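Local coordinates for putative uncharacterized protein Smu.1393c (Streptococcus mutans, PDB 4L9A) that probably hydrolyses carboxylic esters, as a carboxylesterase-type member of the alpha/beta hydrolase fold superfamily, at residues I33-R38 against L101-H106; L73-P78 against R94-A99. All coordinates share one frame; numbering follows the deposited sequence.

Contact 1: residues I33-R38 against L101-H106; sequences IYTCHR and LMIFEH
Ile103 projects from helix 93-106 onto strand 33-38 and meets Ile33 and Thr35, which lie two residues apart in the strand, with Tyr34 between them pointing away, and therefore present side chains on the same face of the sheet. Followed outward, its CB stands back from the strand and directs two branches toward it. The short branch ends at once in CG2, which meets the methyl of Thr35 tip to tip, with Ile103 CG2 and Thr35 CG2 3.9 Å apart. The long branch passes through CG1, which serves mainly as a spacer, and is extended (chi2 175°), carrying the terminal methyl over to Ile33. There Ile103 CD1 lies 3.7 Å from Ile33 CG2 and 3.9 Å from Ile33 CB, the two isoleucine side chains crossing at about a right angle. Ile33 CG1 and CD1 turn away from the helix, so its shorter branch makes this contact.

Thr35 shows how an amphipathic side chain can serve an apolar interface. With chi1 at 66°, OG1 is set between the backbone N and the carbonyl carbon, where it hydrogen-bonds to the backbone O of Glu24 in strand 22-26, while CG2 is the group offered to Ile103. The contact itself is thus methyl against methyl, purely dispersive and hydrophobic, and the polar need of the buried hydroxyl is met within the sheet, by the bond to Glu24.

Contact 2: residues L73-P78 against R94-A99; sequences LTIDAP and RDWVNA
Trp96 reaches out from helix 93-106 and sets the far end of its six-membered ring among Ile75, Ala77 and Pro78, at the place where strand 71-75 gives way to a loop. With CG anti to the backbone N (chi1 174°), the indole is held out from the helix toward that chain. Pro78 takes one face of the ring: its CD sits 4.0 Å from the centroid of the six-membered ring of Trp96 and 20° off the normal, a CH-pi contact displaced toward the CZ3 side. Ile75 approaches obliquely from the other side of the ring plane, where its CG2 comes within 3.6 Å of Trp96 CH2; the two side chains run past each other in opposite directions. Ala77 comes in at a slant from Pro78's side of the plane, offering backbone as well as side chain, with its CA 3.6 Å from Trp96 CH2 and its CB 3.8 Å from Trp96 CZ2. The intervening Asp76 points its CB away from the helix, and its carboxylate is hydrogen-bonded to Ser54 OG and to the backbone N of Thr55 and Tyr82.

Further neighbours extend the packing: Trp96 also touches Ile33 of strand 33-38 and Ala123 of helix 120-130, while Ile75 touches Ile100 and Ile103 farther along helix 93-106. That helix forms the beta-alpha-beta crossover between the parallel strands 71-75 and 111-117, and Trp96 lies near its start.

In the fold
Both contacts press helix 93-106 against one face of the central sheet, through adjacent antiparallel strands. Strands 33-38 and 71-75 are joined by backbone hydrogen bonds, with Cys36 O 2.8 Å from Thr74 N and Tyr34 O 3.0 Å from Asp76 N, and contact 2 is nested inside the chain loop closed by contact 1. The chemistry follows position. Contact 1, near the end of the helix, is wholly buried and joins small aliphatic groups; contact 2, near its beginning, is only partly buried and uses a broad aromatic ring to meet a strand that is turning into loop. Together they illustrate how the alpha/beta hydrolase fold seats a crossover helix on its sheet.

Contact 1: residues I33-R38 against L101-H106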
loop_
_atom_site.group_PDB
_atom_site.type_symbol
_atom_site.label_atom_id
_atom_site.label_comp_id
_atom_site.label_asym_id
_atom_site.label_seq_id
_atom_site.Cartn_x
_atom_site.Cartn_y
_atom_site.Cartn_z
ATOM N N ILE A 33 -4.935 15.472 -3.899
ATOM C CA ILE A 33 -4.256 14.183 -3.745
ATOM C C ILE A 33 -3.830 13.709 -5.127
ATOM O O ILE A 33 -4.630 13.681 -6.043
ATOM C CB ILE A 33 -5.171 13.153 -3.080
ATOM C CG1 ILE A 33 -5.558 13.626 -1.675
ATOM C CG2 ILE A 33 -4.488 11.762 -3.012
ATOM C CD1 ILE A 33 -4.380 13.582 -0.645
ATOM N N TYR A 34 -2.563 13.347 -5.268
ATOM C CA TYR A 34 -2.046 12.842 -6.532
ATOM C C TYR A 34 -2.517 11.419 -6.843
ATOM O O TYR A 34 -2.375 10.492 -6.027
ATOM C CB TYR A 34 -0.527 12.891 -6.502
ATOM C CG TYR A 34 0.173 12.430 -7.763
ATOM C CD1 TYR A 34 0.381 13.311 -8.820
ATOM C CD2 TYR A 34 0.676 11.132 -7.870
ATOM C CE1 TYR A 34 1.043 12.912 -9.959
ATOM C CE2 TYR A 34 1.353 10.720 -9.012
ATOM C CZ TYR A 34 1.530 11.618 -10.052
ATOM O OH TYR A 34 2.193 11.232 -11.192
ATOM N N THR A 35 -3.073 11.255 -8.034
ATOM C CA THR A 35 -3.524 9.950 -8.498
ATOM C C THR A 35 -3.013 9.660 -9.896
ATOM O O THR A 35 -2.718 10.585 -10.662
ATOM C CB THR A 35 -5.061 9.865 -8.554
ATOM O OG1 THR A 35 -5.550 10.764 -9.549
ATOM C CG2 THR A 35 -5.691 10.221 -7.204
ATOM N N CYS A 36 -2.922 8.372 -10.222
ATOM C CA CYS A 36 -2.682 7.917 -11.583
ATOM C C CYS A 36 -3.764 6.911 -11.913
ATOM O O CYS A 36 -4.075 6.046 -11.096
ATOM C CB CYS A 36 -1.311 7.262 -11.715
ATOM S SG CYS A 36 0.053 8.346 -11.302
ATOM N N HIS A 37 -4.326 6.998 -13.110
ATOM C CA HIS A 37 -5.563 6.279 -13.392
ATOM C C HIS A 37 -5.675 5.743 -14.819
ATOM O O HIS A 37 -5.258 6.392 -15.775
ATOM C CB HIS A 37 -6.756 7.194 -13.089
ATOM C CG HIS A 37 -8.077 6.633 -13.518
ATOM N ND1 HIS A 37 -8.675 6.970 -14.712
ATOM C CD2 HIS A 37 -8.916 5.760 -12.912
ATOM C CE1 HIS A 37 -9.829 6.336 -14.823
ATOM N NE2 HIS A 37 -9.998 5.595 -13.743
ATOM N N ARG A 38 -6.253 4.556 -14.943
ATOM C CA ARG A 38 -6.546 3.949 -16.233
ATOM C C ARG A 38 -7.967 3.428 -16.160
ATOM O O ARG A 38 -8.351 2.792 -15.175
ATOM C CB ARG A 38 -5.590 2.780 -16.500
ATOM C CG ARG A 38 -5.749 2.142 -17.859
ATOM C CD ARG A 38 -4.607 1.197 -18.148
ATOM N NE ARG A 38 -4.838 -0.148 -17.618
ATOM C CZ ARG A 38 -3.868 -1.031 -17.403
ATOM N NH1 ARG A 38 -2.606 -0.698 -17.652
ATOM N NH2 ARG A 38 -4.151 -2.245 -16.929
ATOM N N LEU A 101 -12.346 7.568 -0.515
ATOM C CA LEU A 101 -13.695 7.320 -1.036
ATOM C C LEU A 101 -14.205 8.405 -1.998
ATOM O O LEU A 101 -14.948 8.116 -2.940
ATOM C CB LEU A 101 -14.688 7.122 0.110
ATOM C CG LEU A 101 -14.448 5.851 0.927
ATOM C CD1 LEU A 101 -15.272 5.910 2.210
ATOM C CD2 LEU A 101 -14.791 4.606 0.105
HETATM N N MSE A 102 -13.823 9.650 -1.748
HETATM C CA MSE A 102 -14.137 10.735 -2.666
HETATM C C MSE A 102 -13.431 10.494 -3.987
HETATM O O MSE A 102 -13.983 10.740 -5.065
HETATM C CB MSE A 102 -13.638 12.052 -2.106
HETATM C CG MSE A 102 -14.605 12.777 -1.230
HETATM SE SE MSE A 102 -14.038 14.641 -1.239
HETATM C CE MSE A 102 -14.223 14.987 -3.158
ATOM N N ILE A 103 -12.189 10.044 -3.893
ATOM C CA ILE A 103 -11.418 9.710 -5.078
ATOM C C ILE A 103 -12.092 8.555 -5.815
ATOM O O ILE A 103 -12.196 8.578 -7.038
ATOM C CB ILE A 103 -9.947 9.394 -4.730
ATOM C CG1 ILE A 103 -9.273 10.643 -4.146
ATOM C CG2 ILE A 103 -9.191 8.916 -5.961
ATOM C CD1 ILE A 103 -7.844 10.439 -3.641
ATOM N N PHE A 104 -12.583 7.557 -5.077
ATOM C CA PHE A 104 -13.304 6.464 -5.721
ATOM C C PHE A 104 -14.483 7.022 -6.526
ATOM O O PHE A 104 -14.699 6.636 -7.671
ATOM C CB PHE A 104 -13.825 5.436 -4.706
ATOM C CG PHE A 104 -12.827 4.353 -4.350
ATOM C CD1 PHE A 104 -11.466 4.619 -4.317
ATOM C CD2 PHE A 104 -13.260 3.062 -4.060
ATOM C CE1 PHE A 104 -10.549 3.625 -3.993
ATOM C CE2 PHE A 104 -12.350 2.063 -3.740
ATOM C CZ PHE A 104 -10.990 2.348 -3.705
ATOM N N GLU A 105 -15.248 7.921 -5.913
ATOM C CA GLU A 105 -16.453 8.463 -6.555
ATOM C C GLU A 105 -16.125 9.334 -7.767
ATOM O O GLU A 105 -16.973 9.567 -8.625
ATOM C CB GLU A 105 -17.300 9.259 -5.556
ATOM C CG GLU A 105 -17.768 8.448 -4.354
ATOM C CD GLU A 105 -18.456 7.151 -4.749
ATOM O OE1 GLU A 105 -19.449 7.212 -5.511
ATOM O OE2 GLU A 105 -17.997 6.074 -4.299
ATOM N N HIS A 106 -14.889 9.811 -7.826
ATOM C CA HIS A 106 -14.432 10.654 -8.920
ATOM C C HIS A 106 -14.302 9.879 -10.231
ATOM O O HIS A 106 -14.390 10.467 -11.309
ATOM C CB HIS A 106 -13.095 11.290 -8.544
ATOM C CG HIS A 106 -12.601 12.316 -9.520
ATOM N ND1 HIS A 106 -13.166 13.569 -9.636
ATOM C CD2 HIS A 106 -11.566 12.287 -10.396
ATOM C CE1 HIS A 106 -12.509 14.263 -10.550
ATOM N NE2 HIS A 106 -11.529 13.511 -11.020
#

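Contact 2: residues L73-P78 against R94-A99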
loop_
_atom_site.group_PDB
_atom_site.type_symbol
_atom_site.label_atom_id
_atom_site.label_comp_id
_atom_site.label_asym_id
_atom_site.label_seq_id
_atom_site.Cartn_x
_atom_site.Cartn_y
_atom_site.Cartn_z
ATOM N N LEU A 73 -5.925 2.463 -10.410
ATOM C CA LEU A 73 -5.954 3.720 -9.673
ATOM C C LEU A 73 -4.873 3.679 -8.623
ATOM O O LEU A 73 -4.928 2.863 -7.706
ATOM C CB LEU A 73 -7.314 3.945 -8.993
ATOM C CG LEU A 73 -7.436 5.157 -8.073
ATOM C CD1 LEU A 73 -7.151 6.498 -8.822
ATOM C CD2 LEU A 73 -8.831 5.188 -7.458
ATOM N N THR A 74 -3.880 4.546 -8.755
ATOM C CA THR A 74 -2.890 4.675 -7.701
ATOM C C THR A 74 -3.128 5.978 -6.958
ATOM O O THR A 74 -3.531 6.993 -7.558
ATOM C CB THR A 74 -1.453 4.621 -8.245
ATOM O OG1 THR A 74 -1.168 5.818 -8.978
ATOM C CG2 THR A 74 -1.256 3.395 -9.158
ATOM N N ILE A 75 -2.861 5.952 -5.659
ATOM C CA ILE A 75 -3.089 7.094 -4.787
ATOM C C ILE A 75 -1.868 7.356 -3.903
ATOM O O ILE A 75 -1.390 6.448 -3.209
ATOM C CB ILE A 75 -4.323 6.850 -3.881
ATOM C CG1 ILE A 75 -5.572 6.597 -4.731
ATOM C CG2 ILE A 75 -4.549 8.030 -2.939
ATOM C CD1 ILE A 75 -6.807 6.217 -3.908
ATOM N N ASP A 76 -1.361 8.589 -3.928
ATOM C CA ASP A 76 -0.253 8.986 -3.054
ATOM C C ASP A 76 -0.785 9.635 -1.771
ATOM O O ASP A 76 -1.543 10.595 -1.828
ATOM C CB ASP A 76 0.693 9.969 -3.757
ATOM C CG ASP A 76 1.494 9.321 -4.882
ATOM O OD1 ASP A 76 1.153 8.179 -5.284
ATOM O OD2 ASP A 76 2.448 9.964 -5.384
ATOM N N ALA A 77 -0.380 9.120 -0.611
ATOM C CA ALA A 77 -0.781 9.729 0.657
ATOM C C ALA A 77 -0.140 11.108 0.809
ATOM O O ALA A 77 0.878 11.403 0.181
ATOM C CB ALA A 77 -0.390 8.817 1.846
ATOM N N PRO A 78 -0.738 11.966 1.641
ATOM C CA PRO A 78 -0.078 13.241 1.935
ATOM C C PRO A 78 1.376 12.999 2.328
ATOM O O PRO A 78 1.700 11.943 2.898
ATOM C CB PRO A 78 -0.874 13.768 3.137
ATOM C CG PRO A 78 -2.241 13.206 2.928
ATOM C CD PRO A 78 -2.021 11.829 2.351
ATOM N N ARG A 94 -9.964 8.063 9.571
ATOM C CA ARG A 94 -11.289 8.297 9.018
ATOM C C ARG A 94 -11.234 9.385 7.950
ATOM O O ARG A 94 -11.931 9.309 6.923
ATOM C CB ARG A 94 -12.266 8.715 10.118
ATOM C CG ARG A 94 -13.658 9.088 9.599
ATOM C CD ARG A 94 -14.439 9.945 10.603
ATOM N NE ARG A 94 -13.988 11.337 10.621
ATOM C CZ ARG A 94 -14.668 12.351 10.094
ATOM N NH1 ARG A 94 -15.840 12.134 9.508
ATOM N NH2 ARG A 94 -14.182 13.583 10.159
ATOM N N ASP A 95 -10.416 10.404 8.202
ATOM C CA ASP A 95 -10.290 11.518 7.261
ATOM C C ASP A 95 -9.641 11.034 5.968
ATOM O O ASP A 95 -10.114 11.328 4.865
ATOM C CB ASP A 95 -9.503 12.684 7.887
ATOM C CG ASP A 95 -10.195 13.262 9.122
ATOM O OD1 ASP A 95 -11.388 13.623 9.030
ATOM O OD2 ASP A 95 -9.553 13.345 10.192
ATOM N N TRP A 96 -8.568 10.262 6.112
ATOM C CA TRP A 96 -7.854 9.748 4.952
ATOM C C TRP A 96 -8.746 8.769 4.181
ATOM O O TRP A 96 -8.811 8.820 2.954
ATOM C CB TRP A 96 -6.532 9.129 5.391
ATOM C CG TRP A 96 -5.727 8.437 4.335
ATOM C CD1 TRP A 96 -5.148 7.206 4.439
ATOM C CD2 TRP A 96 -5.386 8.935 3.028
ATOM N NE1 TRP A 96 -4.465 6.908 3.286
ATOM C CE2 TRP A 96 -4.600 7.941 2.407
ATOM C CE3 TRP A 96 -5.670 10.114 2.333
ATOM C CZ2 TRP A 96 -4.099 8.097 1.112
ATOM C CZ3 TRP A 96 -5.181 10.259 1.045
ATOM C CH2 TRP A 96 -4.393 9.258 0.451
ATOM N N VAL A 97 -9.463 7.902 4.901
ATOM C CA VAL A 97 -10.430 7.010 4.262
ATOM C C VAL A 97 -11.542 7.771 3.504
ATOM O O VAL A 97 -11.908 7.387 2.391
ATOM C CB VAL A 97 -11.053 6.017 5.275
ATOM C CG1 VAL A 97 -12.237 5.271 4.653
ATOM C CG2 VAL A 97 -10.002 5.015 5.740
ATOM N N ASN A 98 -12.082 8.833 4.108
ATOM C CA ASN A 98 -13.071 9.667 3.421
ATOM C C ASN A 98 -12.500 10.312 2.160
ATOM O O ASN A 98 -13.182 10.409 1.147
ATOM C CB ASN A 98 -13.694 10.721 4.362
ATOM C CG ASN A 98 -14.649 10.098 5.374
ATOM O OD1 ASN A 98 -15.099 8.971 5.187
ATOM N ND2 ASN A 98 -14.959 10.826 6.449
ATOM N N ALA A 99 -11.239 10.727 2.209
ATOM C CA ALA A 99 -10.609 11.318 1.028
ATOM C C ALA A 99 -10.484 10.270 -0.078
ATOM O O ALA A 99 -10.774 10.542 -1.237
ATOM C CB ALA A 99 -9.248 11.888 1.375
#